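Local coordinates for protein GCN5-related N-acetyltransferase (PDB 4MY0) that binds acetyl-CoA and probably transfers its acetyl group to amino groups, perhaps those of aminoglycosides, at residues C[140-145]-C[252-257]; C[156-161]-C[207-212]; C[306-311]-C[341-346]. All coordinates share one frame; numbering follows the deposited sequence. Where two conformers were deposited one is given.

Contact 1 (C[140-145]-C[252-257]); sequences RYRFSF and TVHAYL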
loop_
_atom_site.group_PDB
_atom_site.type_symbol
_atom_site.label_atom_id
_atom_site.label_comp_id
_atom_site.label_asym_id
_atom_site.label_seq_id
_atom_site.Cartn_x
_atom_site.Cartn_y
_atom_site.Cartn_z
ATOM N N ARG C 140 -0.453 -26.874 0.293
ATOM C CA ARG C 140 -1.817 -26.404 0.454
ATOM C C ARG C 140 -1.905 -25.161 -0.413
ATOM O O ARG C 140 -1.115 -24.228 -0.243
ATOM C CB ARG C 140 -2.092 -26.066 1.916
ATOM C CG ARG C 140 -3.508 -25.552 2.199
ATOM C CD ARG C 140 -3.583 -25.073 3.644
ATOM N NE ARG C 140 -4.925 -24.657 4.045
ATOM C CZ ARG C 140 -5.198 -23.504 4.649
ATOM N NH1 ARG C 140 -6.446 -23.225 4.991
ATOM N NH2 ARG C 140 -4.228 -22.629 4.908
ATOM N N TYR C 141 -2.828 -25.161 -1.369
ATOM C CA TYR C 141 -2.905 -24.085 -2.359
ATOM C C TYR C 141 -4.150 -23.251 -2.133
ATOM O O TYR C 141 -5.225 -23.802 -1.878
ATOM C CB TYR C 141 -3.013 -24.658 -3.779
ATOM C CG TYR C 141 -1.869 -25.525 -4.245
ATOM C CD1 TYR C 141 -0.796 -24.986 -4.949
ATOM C CD2 TYR C 141 -1.891 -26.895 -4.030
ATOM C CE1 TYR C 141 0.241 -25.794 -5.400
ATOM C CE2 TYR C 141 -0.861 -27.709 -4.474
ATOM C CZ TYR C 141 0.198 -27.156 -5.158
ATOM O OH TYR C 141 1.218 -27.978 -5.594
ATOM N N ARG C 142 -4.021 -21.931 -2.261
ATOM C CA ARG C 142 -5.205 -21.076 -2.297
ATOM C C ARG C 142 -5.238 -20.290 -3.603
ATOM O O ARG C 142 -4.292 -19.577 -3.921
ATOM C CB ARG C 142 -5.289 -20.112 -1.091
ATOM C CG ARG C 142 -6.730 -19.544 -0.892
ATOM C CD ARG C 142 -6.778 -18.308 0.023
ATOM N NE ARG C 142 -6.138 -17.139 -0.585
ATOM C CZ ARG C 142 -6.222 -15.906 -0.093
ATOM N NH1 ARG C 142 -6.923 -15.687 1.006
ATOM N NH2 ARG C 142 -5.602 -14.895 -0.694
ATOM N N PHE C 143 -6.325 -20.419 -4.356
ATOM C CA PHE C 143 -6.474 -19.661 -5.595
ATOM C C PHE C 143 -7.616 -18.660 -5.476
ATOM O O PHE C 143 -8.512 -18.837 -4.646
ATOM C CB PHE C 143 -6.698 -20.610 -6.781
ATOM C CG PHE C 143 -5.496 -21.472 -7.088
ATOM C CD1 PHE C 143 -4.380 -20.929 -7.717
ATOM C CD2 PHE C 143 -5.473 -22.810 -6.726
ATOM C CE1 PHE C 143 -3.256 -21.720 -7.987
ATOM C CE2 PHE C 143 -4.355 -23.609 -7.000
ATOM C CZ PHE C 143 -3.255 -23.063 -7.628
ATOM N N SER C 144 -7.581 -17.600 -6.281
ATOM C CA SER C 144 -8.621 -16.581 -6.196
ATOM C C SER C 144 -9.319 -16.403 -7.536
ATOM O O SER C 144 -8.668 -16.174 -8.562
ATOM C CB SER C 144 -8.029 -15.247 -5.719
ATOM O OG SER C 144 -7.303 -15.416 -4.510
ATOM N N PHE C 145 -10.646 -16.497 -7.518
ATOM C CA PHE C 145 -11.441 -16.361 -8.731
ATOM C C PHE C 145 -12.355 -15.146 -8.653
ATOM O O PHE C 145 -12.591 -14.598 -7.563
ATOM C CB PHE C 145 -12.287 -17.625 -8.934
ATOM C CG PHE C 145 -11.472 -18.895 -8.958
ATOM C CD1 PHE C 145 -10.966 -19.382 -10.149
ATOM C CD2 PHE C 145 -11.194 -19.588 -7.780
ATOM C CE1 PHE C 145 -10.197 -20.549 -10.179
ATOM C CE2 PHE C 145 -10.427 -20.766 -7.796
ATOM C CZ PHE C 145 -9.923 -21.242 -8.995
ATOM N N THR C 252 -14.634 -11.246 -5.119
ATOM C CA THR C 252 -13.626 -12.299 -5.208
ATOM C C THR C 252 -13.971 -13.527 -4.360
ATOM O O THR C 252 -14.463 -13.407 -3.234
ATOM C CB THR C 252 -12.260 -11.729 -4.790
ATOM O OG1 THR C 252 -11.897 -10.685 -5.706
ATOM C CG2 THR C 252 -11.174 -12.808 -4.779
ATOM N N VAL C 253 -13.714 -14.708 -4.912
ATOM C CA VAL C 253 -13.826 -15.950 -4.161
ATOM C C VAL C 253 -12.469 -16.630 -4.052
ATOM O O VAL C 253 -11.890 -17.012 -5.067
ATOM C CB VAL C 253 -14.769 -16.943 -4.850
ATOM C CG1 VAL C 253 -14.771 -18.270 -4.075
ATOM C CG2 VAL C 253 -16.184 -16.372 -4.938
ATOM N N HIS C 254 -11.958 -16.789 -2.832
ATOM C CA HIS C 254 -10.724 -17.537 -2.650
ATOM C C HIS C 254 -11.105 -19.009 -2.446
ATOM O O HIS C 254 -12.144 -19.309 -1.841
ATOM C CB HIS C 254 -9.951 -17.018 -1.433
ATOM C CG HIS C 254 -9.669 -15.544 -1.467
ATOM N ND1 HIS C 254 -8.866 -14.958 -2.423
ATOM C CD2 HIS C 254 -10.063 -14.543 -0.641
ATOM C CE1 HIS C 254 -8.786 -13.658 -2.192
ATOM N NE2 HIS C 254 -9.508 -13.379 -1.121
ATOM N N ALA C 255 -10.296 -19.933 -2.955
ATOM C CA ALA C 255 -10.608 -21.346 -2.747
ATOM C C ALA C 255 -9.382 -22.173 -2.424
ATOM O O ALA C 255 -8.317 -22.030 -3.051
ATOM C CB ALA C 255 -11.334 -21.924 -3.945
ATOM N N TYR C 256 -9.541 -23.040 -1.436
ATOM C CA TYR C 256 -8.546 -24.060 -1.166
ATOM C C TYR C 256 -8.889 -25.286 -1.989
ATOM O O TYR C 256 -9.980 -25.861 -1.856
ATOM C CB TYR C 256 -8.503 -24.384 0.326
ATOM C CG TYR C 256 -7.890 -23.262 1.110
ATOM C CD1 TYR C 256 -6.508 -23.114 1.164
ATOM C CD2 TYR C 256 -8.685 -22.322 1.770
ATOM C CE1 TYR C 256 -5.928 -22.073 1.858
ATOM C CE2 TYR C 256 -8.106 -21.277 2.481
ATOM C CZ TYR C 256 -6.726 -21.165 2.516
ATOM O OH TYR C 256 -6.124 -20.139 3.207
ATOM N N LEU C 257 -7.958 -25.659 -2.863
ATOM C CA LEU C 257 -8.120 -26.812 -3.743
ATOM C C LEU C 257 -6.815 -27.150 -4.463
ATOM O O LEU C 257 -5.878 -26.352 -4.475
ATOM C CB LEU C 257 -9.230 -26.561 -4.767
ATOM C CG LEU C 257 -9.546 -25.157 -5.265
ATOM C CD1 LEU C 257 -8.563 -24.707 -6.313
ATOM C CD2 LEU C 257 -10.948 -25.184 -5.826
#
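The carbonyl oxygen of F143 is gripped twice from the other strand. A255 N donates a hydrogen bond to F143 O at 2.7 Å, nearly along the C=O axis. H254 CA adds a CA-H...O contact to the same oxygen. F143 and A255 are a hydrogen-bonded antiparallel pair, and F145 with V253 forms the next one. The bond from L257 N back to Y141 O is weak.

The sheet face with R142, S144, H254 and Y256 is polar. S144 OG lies at the edge of the H254 ring, in its plane, and is hydrogen-bonded to H254 ND1 at 2.6 Å. This bond would fix the rotation of the imidazole. The R142 chain bends at chi3 (68°), which lays its guanidinium flat over one face of H254, with planes 2° apart. A charge so close would probably disfavour a protonated histidine.

Y256 is covered on both faces. R140 reaches it with an extended chain and sets its guanidinium on one face, with R140 NH1 3.2 Å from Y256 CZ. This is an off-centre cation-pi stack. R142 CG touches the opposite face in a CH-pi contact, 3.8 Å from the ring centroid. R140 NE is also bonded to L389 O. An alanine at Y256 would probably leave both arginine chains less firmly placed, since the flat surface between them would be gone.

On the face of F143, F145 and A255 the contacts are apolar. F143 CD2 meets L257 CD1 at 3.6 Å, and W240 of helix 233-244 packs on A255 and L257. Strand 135-146 pairs antiparallel with strand 252-256, whose other neighbour is the parallel strand 222-230, consistent with the central sheet of a GNAT fold.

Contact 2 (C[156-161]-C[207-212]); sequences REVAVR and YLAEDG
R161 and L208 lie side by side and point the same way. The R161 chain runs extended from CG to NE. Its CG takes the crowded position between the backbone N and the carbonyl carbon (chi1 81°). This brings one face of the guanidinium over the methyl L208 CD2, with R161 NH1 3.6 Å from that carbon. The charged end is held by a salt bridge from R161 NH1 to D167.

V160 and Y207 meet differently. Their side chains cross at about a right angle, and V160 CG1 touches Y207 CB at 3.8 Å. The far end of Y207 leads into the assembly, where its OH is bonded to R27 of a neighbouring subunit. V158 CG1 comes to 4.1 Å from A209 CB.

The backbones under these side chains join as one hydrogen-bonded antiparallel pair. R161 N gives a nearly straight bond to L208 O at 2.9 Å, and L208 N returns one to R161 O at 2.8 Å. Further along the two backbones part. There a water takes over, donating to A159 O and accepting from E210 N.

After A209 the chain makes a two-residue hairpin turn, closed by A209 N to G212 O, in what is probably the second GNAT-family region. Strand 205-209 lies between the short strand 161-162 and strand 212-219. Helix 233-244 packs on V158 and A209, and helix 168-182 covers L208 through F171 and L174.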
loop_
_atom_site.group_PDB
_atom_site.type_symbol
_atom_site.label_atom_id
_atom_site.label_comp_id
_atom_site.label_asym_id
_atom_site.label_seq_id
_atom_site.Cartn_x
_atom_site.Cartn_y
_atom_site.Cartn_z
ATOM N N ARG C 156 -28.549 -25.116 -12.957
ATOM C CA ARG C 156 -29.769 -24.715 -12.249
ATOM C C ARG C 156 -30.694 -25.899 -11.961
ATOM O O ARG C 156 -31.521 -25.848 -11.052
ATOM C CB ARG C 156 -30.531 -23.659 -13.052
ATOM C CG ARG C 156 -29.752 -22.384 -13.308
ATOM C CD ARG C 156 -30.300 -21.217 -12.499
ATOM N NE ARG C 156 -29.755 -19.943 -12.960
ATOM C CZ ARG C 156 -30.240 -19.260 -13.994
ATOM N NH1 ARG C 156 -29.686 -18.107 -14.353
ATOM N NH2 ARG C 156 -31.279 -19.732 -14.674
ATOM N N GLU C 157 -30.546 -26.964 -12.744
ATOM C CA GLU C 157 -31.404 -28.143 -12.637
ATOM C C GLU C 157 -31.002 -29.065 -11.476
ATOM O O GLU C 157 -31.715 -30.017 -11.143
ATOM C CB GLU C 157 -31.394 -28.921 -13.964
ATOM C CG GLU C 157 -30.062 -29.630 -14.304
ATOM C CD GLU C 157 -28.922 -28.672 -14.685
ATOM O OE1 GLU C 157 -27.831 -29.150 -15.067
ATOM O OE2 GLU C 157 -29.115 -27.443 -14.607
ATOM N N VAL C 158 -29.865 -28.780 -10.849
ATOM C CA VAL C 158 -29.396 -29.612 -9.743
ATOM C C VAL C 158 -29.987 -29.153 -8.414
ATOM O O VAL C 158 -29.855 -27.983 -8.034
ATOM C CB VAL C 158 -27.861 -29.594 -9.635
ATOM C CG1 VAL C 158 -27.388 -30.515 -8.508
ATOM C CG2 VAL C 158 -27.234 -29.995 -10.959
ATOM N N ALA C 159 -30.629 -30.080 -7.704
ATOM C CA ALA C 159 -31.119 -29.818 -6.352
ATOM C C ALA C 159 -29.946 -29.587 -5.394
ATOM O O ALA C 159 -29.084 -30.448 -5.237
ATOM C CB ALA C 159 -32.008 -30.977 -5.862
ATOM N N VAL C 160 -29.914 -28.406 -4.782
ATOM C CA VAL C 160 -28.893 -28.036 -3.812
ATOM C C VAL C 160 -29.606 -27.524 -2.572
ATOM O O VAL C 160 -30.441 -26.636 -2.675
ATOM C CB VAL C 160 -28.010 -26.898 -4.342
ATOM C CG1 VAL C 160 -27.050 -26.435 -3.262
ATOM C CG2 VAL C 160 -27.245 -27.345 -5.563
ATOM N N ARG C 161 -29.305 -28.076 -1.402
ATOM C CA ARG C 161 -29.991 -27.615 -0.201
ATOM C C ARG C 161 -29.002 -27.200 0.878
ATOM O O ARG C 161 -27.841 -27.613 0.867
ATOM C CB ARG C 161 -30.945 -28.688 0.336
ATOM C CG ARG C 161 -30.253 -29.745 1.145
ATOM C CD ARG C 161 -31.256 -30.575 1.962
ATOM N NE ARG C 161 -30.591 -31.344 3.012
ATOM C CZ ARG C 161 -30.126 -32.576 2.851
ATOM N NH1 ARG C 161 -29.540 -33.210 3.860
ATOM N NH2 ARG C 161 -30.254 -33.182 1.678
ATOM N N TYR C 207 -23.602 -26.382 1.767
ATOM C CA TYR C 207 -24.690 -26.792 0.869
ATOM C C TYR C 207 -24.421 -28.175 0.329
ATOM O O TYR C 207 -23.266 -28.539 0.097
ATOM C CB TYR C 207 -24.876 -25.776 -0.272
ATOM C CG TYR C 207 -25.288 -24.448 0.301
ATOM C CD1 TYR C 207 -26.616 -24.189 0.590
ATOM C CD2 TYR C 207 -24.336 -23.492 0.655
ATOM C CE1 TYR C 207 -26.997 -23.002 1.176
ATOM C CE2 TYR C 207 -24.715 -22.291 1.238
ATOM C CZ TYR C 207 -26.051 -22.059 1.495
ATOM O OH TYR C 207 -26.463 -20.881 2.072
ATOM N N LEU C 208 -25.493 -28.943 0.139
ATOM C CA LEU C 208 -25.382 -30.346 -0.221
ATOM C C LEU C 208 -26.236 -30.667 -1.441
ATOM O O LEU C 208 -27.418 -30.316 -1.496
ATOM C CB LEU C 208 -25.829 -31.212 0.959
ATOM C CG LEU C 208 -25.919 -32.716 0.714
ATOM C CD1 LEU C 208 -24.533 -33.276 0.457
ATOM C CD2 LEU C 208 -26.574 -33.410 1.895
ATOM N N ALA C 209 -25.629 -31.331 -2.423
ATOM C CA ALA C 209 -26.380 -31.894 -3.546
ATOM C C ALA C 209 -26.350 -33.417 -3.415
ATOM O O ALA C 209 -25.731 -33.943 -2.492
ATOM C CB ALA C 209 -25.774 -31.461 -4.858
ATOM N N GLU C 210 -26.988 -34.121 -4.348
ATOM C CA GLU C 210 -27.003 -35.590 -4.341
ATOM C C GLU C 210 -25.593 -36.193 -4.405
ATOM O O GLU C 210 -25.315 -37.214 -3.765
ATOM C CB GLU C 210 -27.852 -36.109 -5.507
ATOM C CG GLU C 210 -27.972 -37.622 -5.590
ATOM C CD GLU C 210 -29.145 -38.061 -6.465
ATOM O OE1 GLU C 210 -29.490 -37.322 -7.417
ATOM O OE2 GLU C 210 -29.731 -39.135 -6.191
ATOM N N ASP C 211 -24.697 -35.544 -5.154
ATOM C CA ASP C 211 -23.344 -36.069 -5.346
ATOM C C ASP C 211 -22.267 -35.000 -5.169
ATOM O O ASP C 211 -21.309 -34.923 -5.956
ATOM C CB ASP C 211 -23.225 -36.715 -6.729
ATOM C CG ASP C 211 -23.406 -35.709 -7.855
ATOM O OD1 ASP C 211 -22.877 -35.946 -8.962
ATOM O OD2 ASP C 211 -24.070 -34.676 -7.624
ATOM N N GLY C 212 -22.414 -34.179 -4.128
ATOM C CA GLY C 212 -21.433 -33.152 -3.846
ATOM C C GLY C 212 -21.822 -32.209 -2.733
ATOM O O GLY C 212 -22.968 -32.200 -2.268
HETATM O O HOH W 1 -28.797 -32.852 -5.778
#

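Contact 3 (C[306-311]-C[341-346]); sequences LLIDDP and LQLGSR
The buried face is packed by four aliphatic side chains. L306 and L341 lie side by side, with CD2 of L306 3.7 Å from CD2 of L341. The end of L343 leans across toward the other strand. Its chi1 of 8° is close to eclipsed, a strained torsion that puts L343 CD1 3.5 Å from L307 O and 3.9 Å from I308 CG1. L377 of helix 371-380 packs on L306 and L341.

Three nearly straight backbone bonds zip the strands: L307 N to L341 O, L343 N to L307 O, and D309 N to L343 O at 2.8 Å. The strands run parallel. They are neighbours in the mixed five-stranded sheet of the sterol carrier protein-like domain, and the chain between them forms the antiparallel strands 318-325 and 328-333.

The opposite face is looser and nearer solvent. L307 CD2 rests on Q342 CG at 3.7 Å, while the amide end of Q342 leads away. D309 is exposed. Beyond it the strands are joined through a water, which donates to D309 O and accepts from S345 N at 2.8 Å, just after the N-cap residue G344. D310 turns back into the protein, where its OD2 forms a salt bridge with R283.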
loop_
_atom_site.group_PDB
_atom_site.type_symbol
_atom_site.label_atom_id
_atom_site.label_comp_id
_atom_site.label_asym_id
_atom_site.label_seq_id
_atom_site.Cartn_x
_atom_site.Cartn_y
_atom_site.Cartn_z
ATOM N N LEU C 306 15.516 -51.219 -0.331
ATOM C CA LEU C 306 15.785 -49.913 0.256
ATOM C C LEU C 306 16.644 -50.119 1.495
ATOM O O LEU C 306 16.361 -51.008 2.306
ATOM C CB LEU C 306 14.484 -49.241 0.685
ATOM C CG LEU C 306 13.423 -49.061 -0.388
ATOM C CD1 LEU C 306 12.197 -48.381 0.200
ATOM C CD2 LEU C 306 13.994 -48.255 -1.556
ATOM N N LEU C 307 17.685 -49.308 1.642
ATOM C CA LEU C 307 18.473 -49.312 2.868
ATOM C C LEU C 307 18.096 -48.069 3.668
ATOM O O LEU C 307 18.374 -46.946 3.253
ATOM C CB LEU C 307 19.978 -49.341 2.574
ATOM C CG LEU C 307 20.869 -49.324 3.817
ATOM C CD1 LEU C 307 20.541 -50.513 4.730
ATOM C CD2 LEU C 307 22.339 -49.317 3.445
ATOM N N ILE C 308 17.431 -48.274 4.801
ATOM C CA ILE C 308 16.947 -47.160 5.611
ATOM C C ILE C 308 17.870 -46.898 6.796
ATOM O O ILE C 308 18.136 -47.791 7.605
ATOM C CB ILE C 308 15.517 -47.431 6.140
ATOM C CG1 ILE C 308 14.515 -47.538 4.983
ATOM C CG2 ILE C 308 15.086 -46.345 7.129
ATOM C CD1 ILE C 308 13.110 -48.004 5.429
ATOM N N ASP C 309 18.357 -45.667 6.888
ATOM C CA ASP C 309 19.186 -45.228 8.003
ATOM C C ASP C 309 18.360 -44.269 8.867
ATOM O O ASP C 309 18.365 -43.057 8.619
ATOM C CB ASP C 309 20.425 -44.509 7.443
ATOM C CG ASP C 309 21.299 -43.900 8.526
ATOM O OD1 ASP C 309 22.008 -42.913 8.231
ATOM O OD2 ASP C 309 21.284 -44.405 9.669
ATOM N N ASP C 310 17.636 -44.792 9.864
ATOM C CA ASP C 310 16.810 -43.929 10.728
ATOM C C ASP C 310 17.075 -44.206 12.204
ATOM O O ASP C 310 16.382 -45.013 12.833
ATOM C CB ASP C 310 15.311 -44.067 10.405
ATOM C CG ASP C 310 14.426 -43.120 11.237
ATOM O OD1 ASP C 310 13.183 -43.297 11.190
ATOM O OD2 ASP C 310 14.963 -42.215 11.930
ATOM N N PRO C 311 18.087 -43.533 12.764
ATOM C CA PRO C 311 18.434 -43.770 14.167
ATOM C C PRO C 311 17.381 -43.171 15.100
ATOM O O PRO C 311 17.366 -43.496 16.283
ATOM C CB PRO C 311 19.785 -43.066 14.316
ATOM C CG PRO C 311 19.767 -41.981 13.274
ATOM C CD PRO C 311 18.959 -42.526 12.125
ATOM N N LEU C 341 19.758 -48.420 -3.017
ATOM C CA LEU C 341 19.338 -47.063 -2.716
ATOM C C LEU C 341 19.338 -46.877 -1.192
ATOM O O LEU C 341 18.679 -47.633 -0.463
ATOM C CB LEU C 341 17.942 -46.801 -3.277
ATOM C CG LEU C 341 17.420 -45.385 -3.016
ATOM C CD1 LEU C 341 17.868 -44.495 -4.140
ATOM C CD2 LEU C 341 15.916 -45.356 -2.873
ATOM N N GLN C 342 20.067 -45.869 -0.725
ATOM C CA GLN C 342 20.171 -45.577 0.705
ATOM C C GLN C 342 19.461 -44.264 1.025
ATOM O O GLN C 342 19.625 -43.276 0.307
ATOM C CB GLN C 342 21.646 -45.492 1.104
ATOM C CG GLN C 342 22.433 -46.750 0.755
ATOM C CD GLN C 342 23.841 -46.461 0.273
ATOM O OE1 GLN C 342 24.487 -45.522 0.729
ATOM N NE2 GLN C 342 24.323 -47.273 -0.655
ATOM N N LEU C 343 18.659 -44.259 2.087
ATOM C CA LEU C 343 17.950 -43.043 2.510
ATOM C C LEU C 343 17.828 -42.918 4.017
ATOM O O LEU C 343 17.794 -43.920 4.733
ATOM C CB LEU C 343 16.545 -42.945 1.910
ATOM C CG LEU C 343 15.850 -44.047 1.123
ATOM C CD1 LEU C 343 15.623 -45.282 1.959
ATOM C CD2 LEU C 343 14.524 -43.504 0.601
ATOM N N GLY C 344 17.757 -41.679 4.489
ATOM C CA GLY C 344 17.475 -41.412 5.888
ATOM C C GLY C 344 15.981 -41.205 6.026
ATOM O O GLY C 344 15.237 -41.453 5.072
ATOM N N SER C 345 15.540 -40.730 7.191
ATOM C CA SER C 345 14.120 -40.472 7.423
ATOM C C SER C 345 13.519 -39.410 6.486
ATOM O O SER C 345 12.395 -39.577 5.987
ATOM C CB SER C 345 13.880 -40.080 8.884
ATOM O OG SER C 345 12.530 -39.700 9.096
ATOM N N ARG C 346 14.251 -38.322 6.256
ATOM C CA ARG C 346 13.777 -37.271 5.357
ATOM C C ARG C 346 13.521 -37.810 3.933
ATOM O O ARG C 346 12.468 -37.556 3.339
ATOM C CB ARG C 346 14.779 -36.110 5.324
ATOM C CG ARG C 346 14.987 -35.397 6.677
ATOM C CD ARG C 346 16.120 -34.395 6.600
ATOM N NE ARG C 346 15.903 -33.410 5.531
ATOM C CZ ARG C 346 16.839 -32.572 5.078
ATOM N NH1 ARG C 346 16.539 -31.722 4.102
ATOM N NH2 ARG C 346 18.079 -32.579 5.596
HETATM O O HOH W 2 17.442 -40.324 9.147
#

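From the N terminus the chain reaches strand 135-146, where contact 1 opens. It closes a loop of 106 residues at strand 252-256, and so joins strand 135-146 to the strand that follows helix 233-244. Contact 2 opens and closes inside that loop. It pairs the segment after helix 147-151 with strand 205-209, in the second GNAT-family region. The two centres are about 21 Å apart and the contacts do not touch. Contact 3 follows in series and crosses neither of them. It closes a shorter loop within the sterol carrier protein-like domain. Its centre is about 37 Å from that of contact 1, and it lies on the opposite side of the chain's centre.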